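Local structure of superantigen-like protein SSL8 (Staphylococcus aureus, 3R2T) at residues His64-Glu73 against Lys183-Ile194; His116-Pro124 against Ser135-Asn143. The protein is of unknown function but belongs to the staphylococcal and streptococcal toxin family as a superantigen-like protein, and so probably acts outside the cell on host proteins. All coordinates share one frame; numbering follows the deposited sequence. Where two conformers were deposited one is given.

How the contacts relate
Contact 1 joins the two domains of the superantigen-like fold: its segment 64-73 carries the N-terminal helix into the OB-fold, while 183-194 is the long helix of the beta-grasp domain. Contact 2 lies wholly inside the OB-fold, pairing 116-124 with 135-143, and is nested along the chain within the loop that contact 1 closes. Their centres are about 15 Å apart. They meet directly where strand 72-79 runs beside strand 118-122: Y72 N lies 2.9 Å from A122 O, a probable hydrogen bond. The beta-grasp helix also reaches the OB sheet, with K183 CE 3.4 Å from F121 O, and F187 touches V123.

Contact 1 of 2, residues His64-Glu73 against Lys183-Ile194; sequences HQYYSGPSYE and KELDFKIRKLLI
Y67 and D186 make the central polar link: Y67 OH donates to D186 OD1 at 2.6 Å, on the syn lone pair, with ring and carboxylate planes nearly perpendicular. The other carboxylate oxygen, D186 OD2, takes R190 NE (2.7 Å) and, from the same guanidinium, R190 NH1. This side-on grip lays R190 flat against the tyrosine, the guanidinium and ring planes only 9° apart. R190 CD sits over the ring centre, 3.4 Å from the centroid of Y67, in a CH-pi contact; Y66 CD2 covers the opposite face. Y67 OH also bonds to L227, and R190 NH2 to Y200 and D225, so the cluster is tied into the beta-grasp domain. At the other end K188 NZ bridges two carboxylates, meeting E73 OE2 at 2.8 Å and E184 OE2 within its own helix; it probably offsets the repulsion between the two glutamates. A water joins Y66 OH to K183 NZ, while E125 holds the same hydroxyl directly. Between these polar ends F187, with CG anti to the backbone N (chi1 -170°), turns its ring edge to the carbonyls of Y66 and G69: Y66 O lies 3.3 Å from F187 CE2, and S71 CB packs near CE1. Toward the C-terminal end of 183-194, I194 CD1 packs on Y67 CB at 3.5 Å. The axes of helical segments 64-68 and 183-194 cross at -109°, an interface between OB-fold and beta-grasp domains as in staphylococcal superantigens.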
loop_
_atom_site.group_PDB
_atom_site.type_symbol
_atom_site.label_atom_id
_atom_site.label_comp_id
_atom_site.label_asym_id
_atom_site.label_seq_id
_atom_site.Cartn_x
_atom_site.Cartn_y
_atom_site.Cartn_z
ATOM N N HIS A 64 17.417 -8.774 -2.740
ATOM C CA HIS A 64 18.597 -8.592 -1.935
ATOM C C HIS A 64 18.411 -7.352 -1.055
ATOM O O HIS A 64 18.656 -7.378 0.158
ATOM C CB HIS A 64 19.846 -8.404 -2.816
ATOM C CG HIS A 64 21.116 -8.321 -2.027
ATOM N ND1 HIS A 64 21.568 -7.145 -1.464
ATOM C CD2 HIS A 64 22.013 -9.276 -1.678
ATOM C CE1 HIS A 64 22.688 -7.382 -0.802
ATOM N NE2 HIS A 64 22.979 -8.666 -0.919
ATOM N N GLN A 65 17.982 -6.261 -1.676
ATOM C CA GLN A 65 17.785 -5.009 -0.965
ATOM C C GLN A 65 16.839 -5.181 0.214
ATOM O O GLN A 65 17.159 -4.803 1.336
ATOM C CB GLN A 65 17.271 -3.913 -1.912
ATOM C CG GLN A 65 16.791 -2.656 -1.176
ATOM C CD GLN A 65 16.499 -1.471 -2.085
ATOM O OE1 GLN A 65 17.074 -1.337 -3.177
ATOM N NE2 GLN A 65 15.621 -0.580 -1.617
ATOM N N TYR A 66 15.681 -5.763 -0.042
ATOM C CA TYR A 66 14.650 -5.971 0.998
ATOM C C TYR A 66 15.073 -6.893 2.133
ATOM O O TYR A 66 14.923 -6.554 3.313
ATOM C CB TYR A 66 13.389 -6.520 0.317
ATOM C CG TYR A 66 12.152 -6.753 1.174
ATOM C CD1 TYR A 66 11.254 -5.713 1.433
ATOM C CD2 TYR A 66 11.843 -8.021 1.648
ATOM C CE1 TYR A 66 10.120 -5.918 2.172
ATOM C CE2 TYR A 66 10.690 -8.251 2.385
ATOM C CZ TYR A 66 9.831 -7.191 2.640
ATOM O OH TYR A 66 8.706 -7.401 3.372
ATOM N N TYR A 67 15.594 -8.063 1.787
ATOM C CA TYR A 67 15.962 -9.050 2.814
ATOM C C TYR A 67 17.275 -8.739 3.545
ATOM O O TYR A 67 17.555 -9.356 4.575
ATOM C CB TYR A 67 15.919 -10.489 2.272
ATOM C CG TYR A 67 14.518 -10.990 2.079
ATOM C CD1 TYR A 67 13.744 -11.373 3.173
ATOM C CD2 TYR A 67 13.951 -11.109 0.813
ATOM C CE1 TYR A 67 12.435 -11.836 3.017
ATOM C CE2 TYR A 67 12.642 -11.576 0.651
ATOM C CZ TYR A 67 11.888 -11.937 1.751
ATOM O OH TYR A 67 10.572 -12.406 1.597
ATOM N N SER A 68 18.068 -7.799 3.023
ATOM C CA SER A 68 19.297 -7.391 3.701
ATOM C C SER A 68 19.033 -6.065 4.424
ATOM O O SER A 68 19.897 -5.559 5.132
ATOM C CB SER A 68 20.467 -7.228 2.727
ATOM O OG SER A 68 20.236 -6.161 1.828
ATOM N N GLY A 69 17.827 -5.519 4.259
ATOM C CA GLY A 69 17.445 -4.257 4.892
ATOM C C GLY A 69 17.003 -4.328 6.357
ATOM O O GLY A 69 17.130 -5.358 7.018
ATOM N N PRO A 70 16.454 -3.215 6.865
ATOM C CA PRO A 70 16.027 -3.135 8.258
ATOM C C PRO A 70 14.774 -3.929 8.599
ATOM O O PRO A 70 13.935 -4.140 7.746
ATOM C CB PRO A 70 15.746 -1.633 8.458
ATOM C CG PRO A 70 15.961 -0.964 7.120
ATOM C CD PRO A 70 16.061 -2.022 6.095
ATOM N N SER A 71 14.709 -4.404 9.843
ATOM C CA SER A 71 13.547 -5.103 10.380
ATOM C C SER A 71 13.426 -4.592 11.801
ATOM O O SER A 71 14.372 -4.006 12.318
ATOM C CB SER A 71 13.705 -6.628 10.362
ATOM O OG SER A 71 14.781 -7.052 11.173
ATOM N N TYR A 72 12.282 -4.818 12.437
ATOM C CA TYR A 72 12.058 -4.332 13.792
ATOM C C TYR A 72 11.200 -5.294 14.577
ATOM O O TYR A 72 10.255 -5.845 14.038
ATOM C CB TYR A 72 11.318 -2.991 13.737
ATOM C CG TYR A 72 11.987 -1.914 12.890
ATOM C CD1 TYR A 72 12.741 -0.903 13.468
ATOM C CD2 TYR A 72 11.848 -1.908 11.506
ATOM C CE1 TYR A 72 13.353 0.096 12.672
ATOM C CE2 TYR A 72 12.442 -0.925 10.717
ATOM C CZ TYR A 72 13.189 0.061 11.297
ATOM O OH TYR A 72 13.767 1.012 10.487
ATOM N N GLU A 73 11.515 -5.474 15.852
ATOM C CA GLU A 73 10.751 -6.341 16.735
ATOM C C GLU A 73 10.114 -5.502 17.840
ATOM O O GLU A 73 10.798 -4.958 18.691
ATOM C CB GLU A 73 11.641 -7.411 17.354
ATOM C CG GLU A 73 12.246 -8.375 16.345
ATOM C CD GLU A 73 13.214 -9.339 16.982
ATOM O OE1 GLU A 73 13.081 -9.611 18.198
ATOM O OE2 GLU A 73 14.116 -9.824 16.265
ATOM N N LYS A 183 6.146 -14.517 8.417
ATOM C CA LYS A 183 6.834 -13.333 7.960
ATOM C C LYS A 183 8.194 -13.230 8.633
ATOM O O LYS A 183 9.229 -13.043 7.953
ATOM C CB LYS A 183 5.987 -12.099 8.289
ATOM C CG LYS A 183 6.630 -10.765 7.981
ATOM C CD LYS A 183 5.821 -9.641 8.581
ATOM C CE LYS A 183 6.397 -8.289 8.203
ATOM N NZ LYS A 183 6.230 -8.085 6.738
ATOM N N GLU A 184 8.201 -13.361 9.967
ATOM C CA GLU A 184 9.460 -13.251 10.738
ATOM C C GLU A 184 10.448 -14.376 10.391
ATOM O O GLU A 184 11.628 -14.119 10.183
ATOM C CB GLU A 184 9.194 -13.153 12.264
ATOM C CG GLU A 184 10.450 -13.246 13.121
ATOM C CD GLU A 184 10.260 -12.862 14.596
ATOM O OE1 GLU A 184 9.119 -12.551 15.047
ATOM O OE2 GLU A 184 11.287 -12.871 15.313
ATOM N N LEU A 185 9.955 -15.607 10.309
ATOM C CA LEU A 185 10.816 -16.746 9.967
ATOM C C LEU A 185 11.389 -16.564 8.574
ATOM O O LEU A 185 12.570 -16.718 8.372
ATOM C CB LEU A 185 10.036 -18.046 10.022
ATOM C CG LEU A 185 9.537 -18.460 11.396
ATOM C CD1 LEU A 185 8.785 -19.778 11.306
ATOM C CD2 LEU A 185 10.688 -18.588 12.370
ATOM N N ASP A 186 10.526 -16.223 7.621
ATOM C CA ASP A 186 10.926 -15.987 6.236
ATOM C C ASP A 186 12.031 -14.951 6.098
ATOM O O ASP A 186 13.010 -15.171 5.389
ATOM C CB ASP A 186 9.726 -15.482 5.445
ATOM C CG ASP A 186 10.098 -15.040 4.009
ATOM O OD1 ASP A 186 9.921 -13.842 3.707
ATOM O OD2 ASP A 186 10.592 -15.863 3.206
ATOM N N PHE A 187 11.853 -13.811 6.774
ATOM C CA PHE A 187 12.789 -12.711 6.699
ATOM C C PHE A 187 14.124 -13.043 7.360
ATOM O O PHE A 187 15.199 -12.776 6.786
ATOM C CB PHE A 187 12.206 -11.440 7.347
ATOM C CG PHE A 187 13.040 -10.193 7.091
ATOM C CD1 PHE A 187 14.108 -9.870 7.915
ATOM C CD2 PHE A 187 12.764 -9.374 6.003
ATOM C CE1 PHE A 187 14.880 -8.758 7.668
ATOM C CE2 PHE A 187 13.532 -8.254 5.740
ATOM C CZ PHE A 187 14.590 -7.935 6.569
ATOM N N LYS A 188 14.064 -13.617 8.559
ATOM C CA LYS A 188 15.292 -13.963 9.294
ATOM C C LYS A 188 16.061 -15.068 8.597
ATOM O O LYS A 188 17.287 -15.075 8.583
ATOM C CB LYS A 188 14.966 -14.395 10.736
ATOM C CG LYS A 188 14.662 -13.255 11.733
ATOM C CD LYS A 188 14.226 -13.866 13.078
ATOM C CE LYS A 188 14.465 -12.914 14.257
ATOM N NZ LYS A 188 13.870 -11.571 14.109
ATOM N N ILE A 189 15.347 -16.032 8.035
ATOM C CA ILE A 189 16.043 -17.088 7.359
ATOM C C ILE A 189 16.734 -16.492 6.128
ATOM O O ILE A 189 17.919 -16.673 5.966
ATOM C CB ILE A 189 15.155 -18.258 7.036
ATOM C CG1 ILE A 189 14.769 -18.968 8.324
ATOM C CG2 ILE A 189 15.890 -19.245 6.152
ATOM C CD1 ILE A 189 13.651 -20.024 8.142
ATOM N N ARG A 190 16.035 -15.724 5.302
ATOM C CA ARG A 190 16.699 -15.155 4.102
ATOM C C ARG A 190 17.854 -14.230 4.430
ATOM O O ARG A 190 18.848 -14.199 3.699
ATOM C CB ARG A 190 15.727 -14.422 3.175
ATOM C CG ARG A 190 14.593 -15.322 2.691
ATOM C CD ARG A 190 13.910 -14.764 1.489
ATOM N NE ARG A 190 12.519 -15.195 1.388
ATOM C CZ ARG A 190 11.807 -15.151 0.272
ATOM N NH1 ARG A 190 10.526 -15.535 0.269
ATOM N NH2 ARG A 190 12.370 -14.737 -0.853
ATOM N N LYS A 191 17.704 -13.456 5.507
ATOM C CA LYS A 191 18.750 -12.552 5.981
ATOM C C LYS A 191 20.013 -13.370 6.225
ATOM O O LYS A 191 21.110 -12.994 5.824
ATOM C CB LYS A 191 18.288 -11.887 7.286
ATOM C CG LYS A 191 19.328 -11.025 8.038
ATOM C CD LYS A 191 18.655 -10.382 9.269
ATOM C CE LYS A 191 19.593 -9.522 10.123
ATOM N NZ LYS A 191 20.605 -10.307 10.878
ATOM N N LEU A 192 19.833 -14.513 6.875
ATOM C CA LEU A 192 20.943 -15.393 7.184
ATOM C C LEU A 192 21.535 -15.978 5.904
ATOM O O LEU A 192 22.748 -16.068 5.778
ATOM C CB LEU A 192 20.496 -16.477 8.140
ATOM C CG LEU A 192 21.557 -17.429 8.677
ATOM C CD1 LEU A 192 21.062 -18.032 9.983
ATOM C CD2 LEU A 192 21.930 -18.477 7.649
ATOM N N LEU A 193 20.684 -16.333 4.946
ATOM C CA LEU A 193 21.155 -16.917 3.681
ATOM C C LEU A 193 21.931 -15.911 2.853
ATOM O O LEU A 193 22.881 -16.269 2.149
ATOM C CB LEU A 193 19.978 -17.445 2.871
ATOM C CG LEU A 193 19.204 -18.576 3.546
ATOM C CD1 LEU A 193 17.969 -18.933 2.730
ATOM C CD2 LEU A 193 20.118 -19.772 3.776
ATOM N N ILE A 194 21.534 -14.643 2.928
ATOM C CA ILE A 194 22.244 -13.618 2.167
ATOM C C ILE A 194 23.627 -13.401 2.741
ATOM O O ILE A 194 24.623 -13.358 2.016
ATOM C CB ILE A 194 21.509 -12.265 2.174
ATOM C CG1 ILE A 194 20.208 -12.360 1.367
ATOM C CG2 ILE A 194 22.435 -11.139 1.575
ATOM C CD1 ILE A 194 19.299 -11.141 1.466
HETATM O O HOH W 1 8.530 -9.102 5.300
#

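Contact 2 of 2, residues His116-Pro124 against Ser135-Asn143; sequences HGLDVFAVP and SVSGVTKKN
D119 and T140 form the hydrogen-bonded pair at the heart of this antiparallel ladder of the OB-fold sheet: D119 N gives to T140 O at 2.8 Å, nearly straight at 173°, and T140 N returns to D119 O at 3.1 Å. F121 N to G138 O and K142 N to G117 O extend the ladder in either direction. V120 and V139, a non-hydrogen-bonded pair, put their side chains on one face, where V139 CG1 also meets L118 CD2 at 3.9 Å; V101 of strand 99-102 touches both valines. On the other face D119 CB lies 3.5 Å from T140 OG1. K177 reaches both residues, bonding to T140 OG1 and forming a salt bridge with D119 OD2, while N76 N holds D119 OD1. The D119 side chain crosses that of K142 at about a right angle, with D119 OD1 3.4 Å from K142 CB, and water links D119 OD2 to N143 N. Beyond F121 N to G138 O the main-chain ladder gives way to a water bridging F121 O, S137 O and S135 OG, and to a side chain: a chi1 of -174° turns S135 OG away from its own N, and it receives V123 N at 2.9 Å.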
loop_
_atom_site.group_PDB
_atom_site.type_symbol
_atom_site.label_atom_id
_atom_site.label_comp_id
_atom_site.label_asym_id
_atom_site.label_seq_id
_atom_site.Cartn_x
_atom_site.Cartn_y
_atom_site.Cartn_z
ATOM N N HIS A 116 -4.650 -6.002 23.605
ATOM C CA HIS A 116 -3.379 -5.882 24.346
ATOM C C HIS A 116 -2.509 -7.117 24.172
ATOM O O HIS A 116 -2.972 -8.155 23.730
ATOM C CB HIS A 116 -3.612 -5.715 25.852
ATOM C CG HIS A 116 -4.401 -4.505 26.229
ATOM N ND1 HIS A 116 -3.885 -3.229 26.155
ATOM C CD2 HIS A 116 -5.645 -4.380 26.742
ATOM C CE1 HIS A 116 -4.795 -2.366 26.567
ATOM N NE2 HIS A 116 -5.870 -3.039 26.937
ATOM N N GLY A 117 -1.241 -6.985 24.538
ATOM C CA GLY A 117 -0.301 -8.088 24.494
ATOM C C GLY A 117 0.122 -8.575 23.131
ATOM O O GLY A 117 0.285 -9.761 22.934
ATOM N N LEU A 118 0.333 -7.675 22.191
ATOM C CA LEU A 118 0.739 -8.110 20.865
ATOM C C LEU A 118 2.229 -7.923 20.590
ATOM O O LEU A 118 2.863 -7.065 21.177
ATOM C CB LEU A 118 -0.029 -7.340 19.811
ATOM C CG LEU A 118 -1.538 -7.455 19.734
ATOM C CD1 LEU A 118 -2.074 -6.392 18.761
ATOM C CD2 LEU A 118 -1.934 -8.859 19.316
ATOM N N ASP A 119 2.777 -8.771 19.717
ATOM C CA ASP A 119 4.170 -8.646 19.239
ATOM C C ASP A 119 4.032 -8.357 17.757
ATOM O O ASP A 119 3.067 -8.778 17.113
ATOM C CB ASP A 119 5.025 -9.901 19.460
ATOM C CG ASP A 119 5.444 -10.093 20.923
ATOM O OD1 ASP A 119 5.152 -9.214 21.765
ATOM O OD2 ASP A 119 6.090 -11.119 21.227
ATOM N N VAL A 120 4.981 -7.619 17.212
ATOM C CA VAL A 120 4.913 -7.259 15.825
ATOM C C VAL A 120 6.281 -7.283 15.220
ATOM O O VAL A 120 7.212 -6.667 15.760
ATOM C CB VAL A 120 4.345 -5.828 15.656
ATOM C CG1 VAL A 120 4.380 -5.391 14.195
ATOM C CG2 VAL A 120 2.921 -5.722 16.239
ATOM N N PHE A 121 6.416 -8.031 14.119
ATOM C CA PHE A 121 7.651 -8.071 13.387
ATOM C C PHE A 121 7.343 -7.200 12.191
ATOM O O PHE A 121 6.414 -7.474 11.465
ATOM C CB PHE A 121 8.033 -9.489 12.973
ATOM C CG PHE A 121 9.352 -9.553 12.255
ATOM C CD1 PHE A 121 10.545 -9.511 12.970
ATOM C CD2 PHE A 121 9.405 -9.633 10.872
ATOM C CE1 PHE A 121 11.775 -9.549 12.308
ATOM C CE2 PHE A 121 10.621 -9.667 10.209
ATOM C CZ PHE A 121 11.808 -9.616 10.925
ATOM N N ALA A 122 8.109 -6.138 12.007
ATOM C CA ALA A 122 7.866 -5.176 10.936
ATOM C C ALA A 122 9.050 -4.997 10.012
ATOM O O ALA A 122 10.199 -5.007 10.451
ATOM C CB ALA A 122 7.481 -3.813 11.551
ATOM N N VAL A 123 8.741 -4.855 8.726
ATOM C CA VAL A 123 9.726 -4.640 7.662
ATOM C C VAL A 123 9.145 -3.521 6.785
ATOM O O VAL A 123 7.984 -3.569 6.390
ATOM C CB VAL A 123 9.944 -5.923 6.825
ATOM C CG1 VAL A 123 10.963 -5.684 5.716
ATOM C CG2 VAL A 123 10.394 -7.050 7.717
ATOM N N PRO A 124 9.938 -2.513 6.468
ATOM C CA PRO A 124 9.303 -1.473 5.672
ATOM C C PRO A 124 9.056 -1.839 4.210
ATOM O O PRO A 124 9.954 -2.350 3.563
ATOM C CB PRO A 124 10.313 -0.304 5.737
ATOM C CG PRO A 124 11.491 -0.804 6.544
ATOM C CD PRO A 124 11.379 -2.285 6.636
ATOM N N SER A 135 4.265 -1.440 7.058
ATOM C CA SER A 135 4.602 -2.851 7.043
ATOM C C SER A 135 3.328 -3.693 6.978
ATOM O O SER A 135 2.229 -3.203 7.305
ATOM C CB SER A 135 5.416 -3.212 8.286
ATOM O OG SER A 135 5.874 -4.554 8.246
ATOM N N VAL A 136 3.491 -4.954 6.563
ATOM C CA VAL A 136 2.372 -5.886 6.403
ATOM C C VAL A 136 2.299 -6.995 7.443
ATOM O O VAL A 136 3.230 -7.758 7.600
ATOM C CB VAL A 136 2.430 -6.590 5.038
ATOM C CG1 VAL A 136 1.295 -7.593 4.911
ATOM C CG2 VAL A 136 2.396 -5.564 3.898
ATOM N N SER A 137 1.173 -7.069 8.145
ATOM C CA SER A 137 0.912 -8.125 9.124
ATOM C C SER A 137 2.076 -8.372 10.103
ATOM O O SER A 137 2.607 -7.413 10.678
ATOM C CB SER A 137 0.504 -9.376 8.372
ATOM O OG SER A 137 -0.608 -9.086 7.541
ATOM N N GLY A 138 2.474 -9.629 10.299
ATOM C CA GLY A 138 3.556 -9.951 11.239
ATOM C C GLY A 138 3.146 -9.774 12.689
ATOM O O GLY A 138 3.986 -9.529 13.545
ATOM N N VAL A 139 1.852 -9.910 12.969
ATOM C CA VAL A 139 1.324 -9.728 14.312
ATOM C C VAL A 139 1.040 -11.062 14.964
ATOM O O VAL A 139 0.482 -11.930 14.330
ATOM C CB VAL A 139 -0.004 -8.929 14.284
ATOM C CG1 VAL A 139 -0.494 -8.683 15.710
ATOM C CG2 VAL A 139 0.154 -7.560 13.540
ATOM N N THR A 140 1.408 -11.195 16.241
ATOM C CA THR A 140 1.198 -12.411 17.046
ATOM C C THR A 140 0.947 -12.054 18.518
ATOM O O THR A 140 1.070 -10.885 18.915
ATOM C CB THR A 140 2.492 -13.251 17.082
ATOM O OG1 THR A 140 3.574 -12.410 17.507
ATOM C CG2 THR A 140 2.844 -13.815 15.724
ATOM N N LYS A 141 0.589 -13.061 19.319
ATOM C CA LYS A 141 0.405 -12.875 20.755
ATOM C C LYS A 141 1.774 -12.987 21.388
ATOM O O LYS A 141 2.617 -13.749 20.917
ATOM C CB LYS A 141 -0.488 -13.951 21.382
ATOM C CG LYS A 141 -1.964 -13.906 21.028
ATOM C CD LYS A 141 -2.719 -14.901 21.915
ATOM C CE LYS A 141 -4.237 -14.780 21.800
ATOM N NZ LYS A 141 -4.899 -15.603 22.870
ATOM N N LYS A 142 1.995 -12.245 22.466
ATOM C CA LYS A 142 3.283 -12.292 23.168
ATOM C C LYS A 142 3.427 -13.585 23.971
ATOM O O LYS A 142 2.458 -14.321 24.187
ATOM C CB LYS A 142 3.459 -11.084 24.097
ATOM C CG LYS A 142 2.513 -11.007 25.300
ATOM C CD LYS A 142 2.769 -9.686 26.068
ATOM C CE LYS A 142 1.959 -9.541 27.347
ATOM N NZ LYS A 142 2.413 -10.435 28.433
ATOM N N ASN A 143 4.656 -13.863 24.386
ATOM C CA ASN A 143 4.944 -15.040 25.186
ATOM C C ASN A 143 4.245 -15.039 26.526
ATOM O O ASN A 143 4.177 -14.016 27.190
ATOM C CB ASN A 143 6.437 -15.139 25.459
ATOM C CG ASN A 143 7.208 -15.596 24.262
ATOM O OD1 ASN A 143 6.635 -15.900 23.221
ATOM N ND2 ASN A 143 8.520 -15.671 24.406
HETATM O O HOH W 2 6.853 -12.431 23.334
HETATM O O HOH W 3 4.519 -5.700 10.378
HETATM O O HOH W 4 6.189 -5.540 5.670
#